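Local coordinates for protein alkylhalidase CmlS (Streptomyces venezuelae, PDB 3I3L) that is a flavin-dependent halogenase of chloramphenicol biosynthesis that holds its FAD through a covalent flavin-aspartate bond, at residues Phe96-Asp101 against Asp321-Gln326. Residues are numbered along the deposited sequence; the frame is centred on the assembly and turned at random.
With FAD (flavin-adenine dinucleotide), chain B.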
# COMPACT_ATOMS: atom_id res chain seq x y z
N PHE A 96 -13.15 11.10 -1.81
CA PHE A 96 -13.37 11.09 -0.37
C PHE A 96 -14.35 12.16 0.06
O PHE A 96 -14.19 13.35 -0.29
CB PHE A 96 -12.03 11.29 0.34
CG PHE A 96 -11.11 10.14 0.17
CD1 PHE A 96 -11.08 9.12 1.10
CD2 PHE A 96 -10.32 10.05 -0.94
CE1 PHE A 96 -10.26 8.03 0.93
CE2 PHE A 96 -9.48 8.94 -1.12
CZ PHE A 96 -9.44 7.94 -0.18
N LEU A 97 -15.39 11.75 0.81
CA LEU A 97 -16.28 12.74 1.45
C LEU A 97 -15.97 12.68 2.91
O LEU A 97 -16.47 11.80 3.59
CB LEU A 97 -17.77 12.46 1.17
CG LEU A 97 -18.08 12.19 -0.31
CD1 LEU A 97 -19.59 12.14 -0.55
CD2 LEU A 97 -17.45 13.21 -1.23
N TRP A 98 -15.11 13.60 3.36
CA TRP A 98 -14.29 13.37 4.55
C TRP A 98 -14.50 14.39 5.64
O TRP A 98 -13.95 15.49 5.61
CB TRP A 98 -12.78 13.31 4.15
CG TRP A 98 -12.01 12.49 5.14
CD1 TRP A 98 -11.09 12.94 6.04
CD2 TRP A 98 -12.12 11.09 5.35
NE1 TRP A 98 -10.62 11.90 6.79
CE2 TRP A 98 -11.26 10.75 6.41
CE3 TRP A 98 -12.88 10.08 4.74
CZ2 TRP A 98 -11.13 9.44 6.88
CZ3 TRP A 98 -12.77 8.78 5.23
CH2 TRP A 98 -11.88 8.47 6.28
N GLY A 99 -15.32 14.02 6.62
CA GLY A 99 -15.79 14.97 7.60
C GLY A 99 -17.14 15.50 7.19
O GLY A 99 -17.64 15.14 6.09
N GLN A 100 -17.76 16.33 8.05
CA GLN A 100 -19.10 16.86 7.72
C GLN A 100 -18.95 18.24 7.15
O GLN A 100 -18.02 18.96 7.52
CB GLN A 100 -20.02 16.85 8.96
CG GLN A 100 -20.33 15.42 9.49
CD GLN A 100 -21.10 14.58 8.48
OE1 GLN A 100 -22.09 15.04 7.90
NE2 GLN A 100 -20.63 13.36 8.23
N ASP A 101 -19.83 18.59 6.20
CA ASP A 101 -19.76 19.90 5.53
C ASP A 101 -18.37 20.25 5.02
O ASP A 101 -17.87 21.37 5.24
CB ASP A 101 -20.26 20.98 6.47
CG ASP A 101 -21.74 20.84 6.71
OD1 ASP A 101 -22.50 21.19 5.74
OD2 ASP A 101 -22.13 20.35 7.82
N ASP A 321 -5.65 -0.99 7.21
CA ASP A 321 -6.98 -0.39 7.06
C ASP A 321 -7.20 -0.03 5.62
O ASP A 321 -6.42 0.71 5.02
CB ASP A 321 -6.99 0.92 7.89
CG ASP A 321 -8.33 1.62 7.87
OD1 ASP A 321 -8.95 1.73 6.78
OD2 ASP A 321 -8.78 2.08 8.96
N PRO A 322 -8.25 -0.60 5.01
CA PRO A 322 -8.48 -0.55 3.57
C PRO A 322 -8.96 0.81 3.02
O PRO A 322 -9.42 0.88 1.86
CB PRO A 322 -9.59 -1.60 3.37
CG PRO A 322 -10.37 -1.55 4.73
CD PRO A 322 -9.21 -1.48 5.71
N LEU A 323 -8.89 1.87 3.81
CA LEU A 323 -9.30 3.20 3.39
C LEU A 323 -8.69 3.62 2.05
O LEU A 323 -9.37 4.16 1.21
CB LEU A 323 -8.89 4.22 4.44
CG LEU A 323 -9.28 5.67 4.22
CD1 LEU A 323 -10.83 5.83 4.00
CD2 LEU A 323 -8.79 6.53 5.39
N PHE A 324 -7.39 3.37 1.89
CA PHE A 324 -6.69 3.66 0.64
C PHE A 324 -6.47 2.45 -0.26
O PHE A 324 -5.66 2.47 -1.15
CB PHE A 324 -5.38 4.40 0.92
CG PHE A 324 -5.60 5.72 1.65
CD1 PHE A 324 -6.11 6.83 0.98
CD2 PHE A 324 -5.36 5.83 3.02
CE1 PHE A 324 -6.35 8.08 1.65
CE2 PHE A 324 -5.56 7.04 3.70
CZ PHE A 324 -6.09 8.16 3.02
N SER A 325 -7.23 1.39 -0.05
CA SER A 325 -7.20 0.25 -0.99
C SER A 325 -5.78 -0.26 -1.30
O SER A 325 -5.44 -0.47 -2.44
CB SER A 325 -7.88 0.69 -2.32
OG SER A 325 -9.26 0.94 -2.14
N GLN A 326 -4.95 -0.41 -0.28
CA GLN A 326 -3.59 -0.79 -0.42
C GLN A 326 -3.37 -2.33 -0.36
O GLN A 326 -2.23 -2.82 -0.53
CB GLN A 326 -2.76 -0.17 0.71
CG GLN A 326 -2.78 1.36 0.73
CD GLN A 326 -1.64 2.00 -0.09
OE1 GLN A 326 -1.90 2.66 -1.11
NE2 GLN A 326 -0.40 1.81 0.36
PA FAD B . -6.11 -13.53 0.44
O1A FAD B . -6.90 -13.75 1.71
O2A FAD B . -6.76 -12.73 -0.63
O5B FAD B . -5.70 -15.00 -0.16
C5B FAD B . -5.21 -16.01 0.70
C4B FAD B . -5.61 -17.42 0.21
O4B FAD B . -4.98 -18.38 1.09
C3B FAD B . -7.10 -17.67 0.30
O3B FAD B . -7.59 -17.97 -0.97
C2B FAD B . -7.24 -18.88 1.23
O2B FAD B . -8.15 -19.81 0.72
C1B FAD B . -5.84 -19.47 1.27
N9A FAD B . -5.43 -20.16 2.48
C8A FAD B . -5.58 -19.74 3.77
N7A FAD B . -5.03 -20.66 4.59
C5A FAD B . -4.59 -21.71 3.85
C6A FAD B . -3.97 -22.90 4.20
N6A FAD B . -3.70 -23.18 5.46
N1A FAD B . -3.60 -23.74 3.19
C2A FAD B . -3.86 -23.45 1.87
N3A FAD B . -4.46 -22.27 1.55
C4A FAD B . -4.82 -21.41 2.52
N1 FAD B . -7.68 -4.56 -0.75
C2 FAD B . -7.59 -3.78 -1.88
O2 FAD B . -6.56 -3.83 -2.53
N3 FAD B . -8.62 -2.95 -2.26
C4 FAD B . -9.77 -2.88 -1.52
O4 FAD B . -10.71 -2.12 -1.91
C4X FAD B . -9.86 -3.64 -0.36
N5 FAD B . -11.00 -3.60 0.40
C5X FAD B . -11.12 -4.43 1.49
C6 FAD B . -12.28 -4.40 2.27
C7 FAD B . -12.36 -5.17 3.40
C7M FAD B . -13.60 -5.17 4.26
C8 FAD B . -11.30 -6.02 3.71
C8M FAD B . -11.38 -6.94 4.85
C9 FAD B . -10.11 -6.04 2.96
C9A FAD B . -10.06 -5.23 1.84
N10 FAD B . -8.92 -5.30 1.08
C10 FAD B . -8.79 -4.48 0.02
C1' FAD B . -7.80 -6.11 1.65
C2' FAD B . -7.38 -7.17 0.66
O2' FAD B . -8.51 -7.85 0.27
C3' FAD B . -6.32 -8.12 1.15
O3' FAD B . -5.16 -7.39 1.48
C4' FAD B . -5.93 -9.14 0.03
O4' FAD B . -6.97 -10.04 -0.24
C5' FAD B . -4.74 -9.98 0.49
O5' FAD B . -4.34 -10.85 -0.53
P FAD B . -3.62 -12.17 -0.04
O1P FAD B . -2.58 -11.82 1.00
O2P FAD B . -3.19 -12.98 -1.26
O3P FAD B . -4.71 -12.95 0.86
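Phe96, near the end of strand 89-97, and Trp98, just past it, meet Leu323 and Phe324 of the irregular loop that leads into helix 327-347; the backbones stay apart, 9.6 Å between CA of Phe96 and CA of Leu323, and no hydrogen bond crosses. Within the FAD-binding domain of this flavin-dependent halogenase, the contact packs the mixed sheet that contains strand 89-97 against the loop bordering the isoalloxazine. An Asx turn shapes that loop: Asp321 OD1 accepts from Leu323 N (3.0 Å, 147°) with its anti lone pair, while OD2 is hydrogen-bonded to Tyr378 OH and Asn205 ND2. The side chain of Leu323, with CG anti to its backbone N (chi1 -177°), runs out to meet Trp98 coming from the opposite direction. Its CD1 lies 3.6 Å from Trp98 CH2, CD2 touches the same benzo end, and CD1 also sits in plane at the edge of the Phe96 ring. Trp98 NE1 hydrogen-bonds to the carbonyl oxygen of Phe377 in helix 352-382. The Phe96 and Phe324 rings meet obliquely, planes at 44°, with Phe96 CZ 3.6 Å from Phe324 CE1; beyond them, Phe96 stacks on Trp105 and Phe324 meets Phe582. Leu323 CG rests over one face of the Phe324 ring, toward its rim. On the flavin side, Pro322 CB lies 3.7 Å from FAD C5X, and Ser325 OG makes a weak 3.4 Å hydrogen bond to FAD O4.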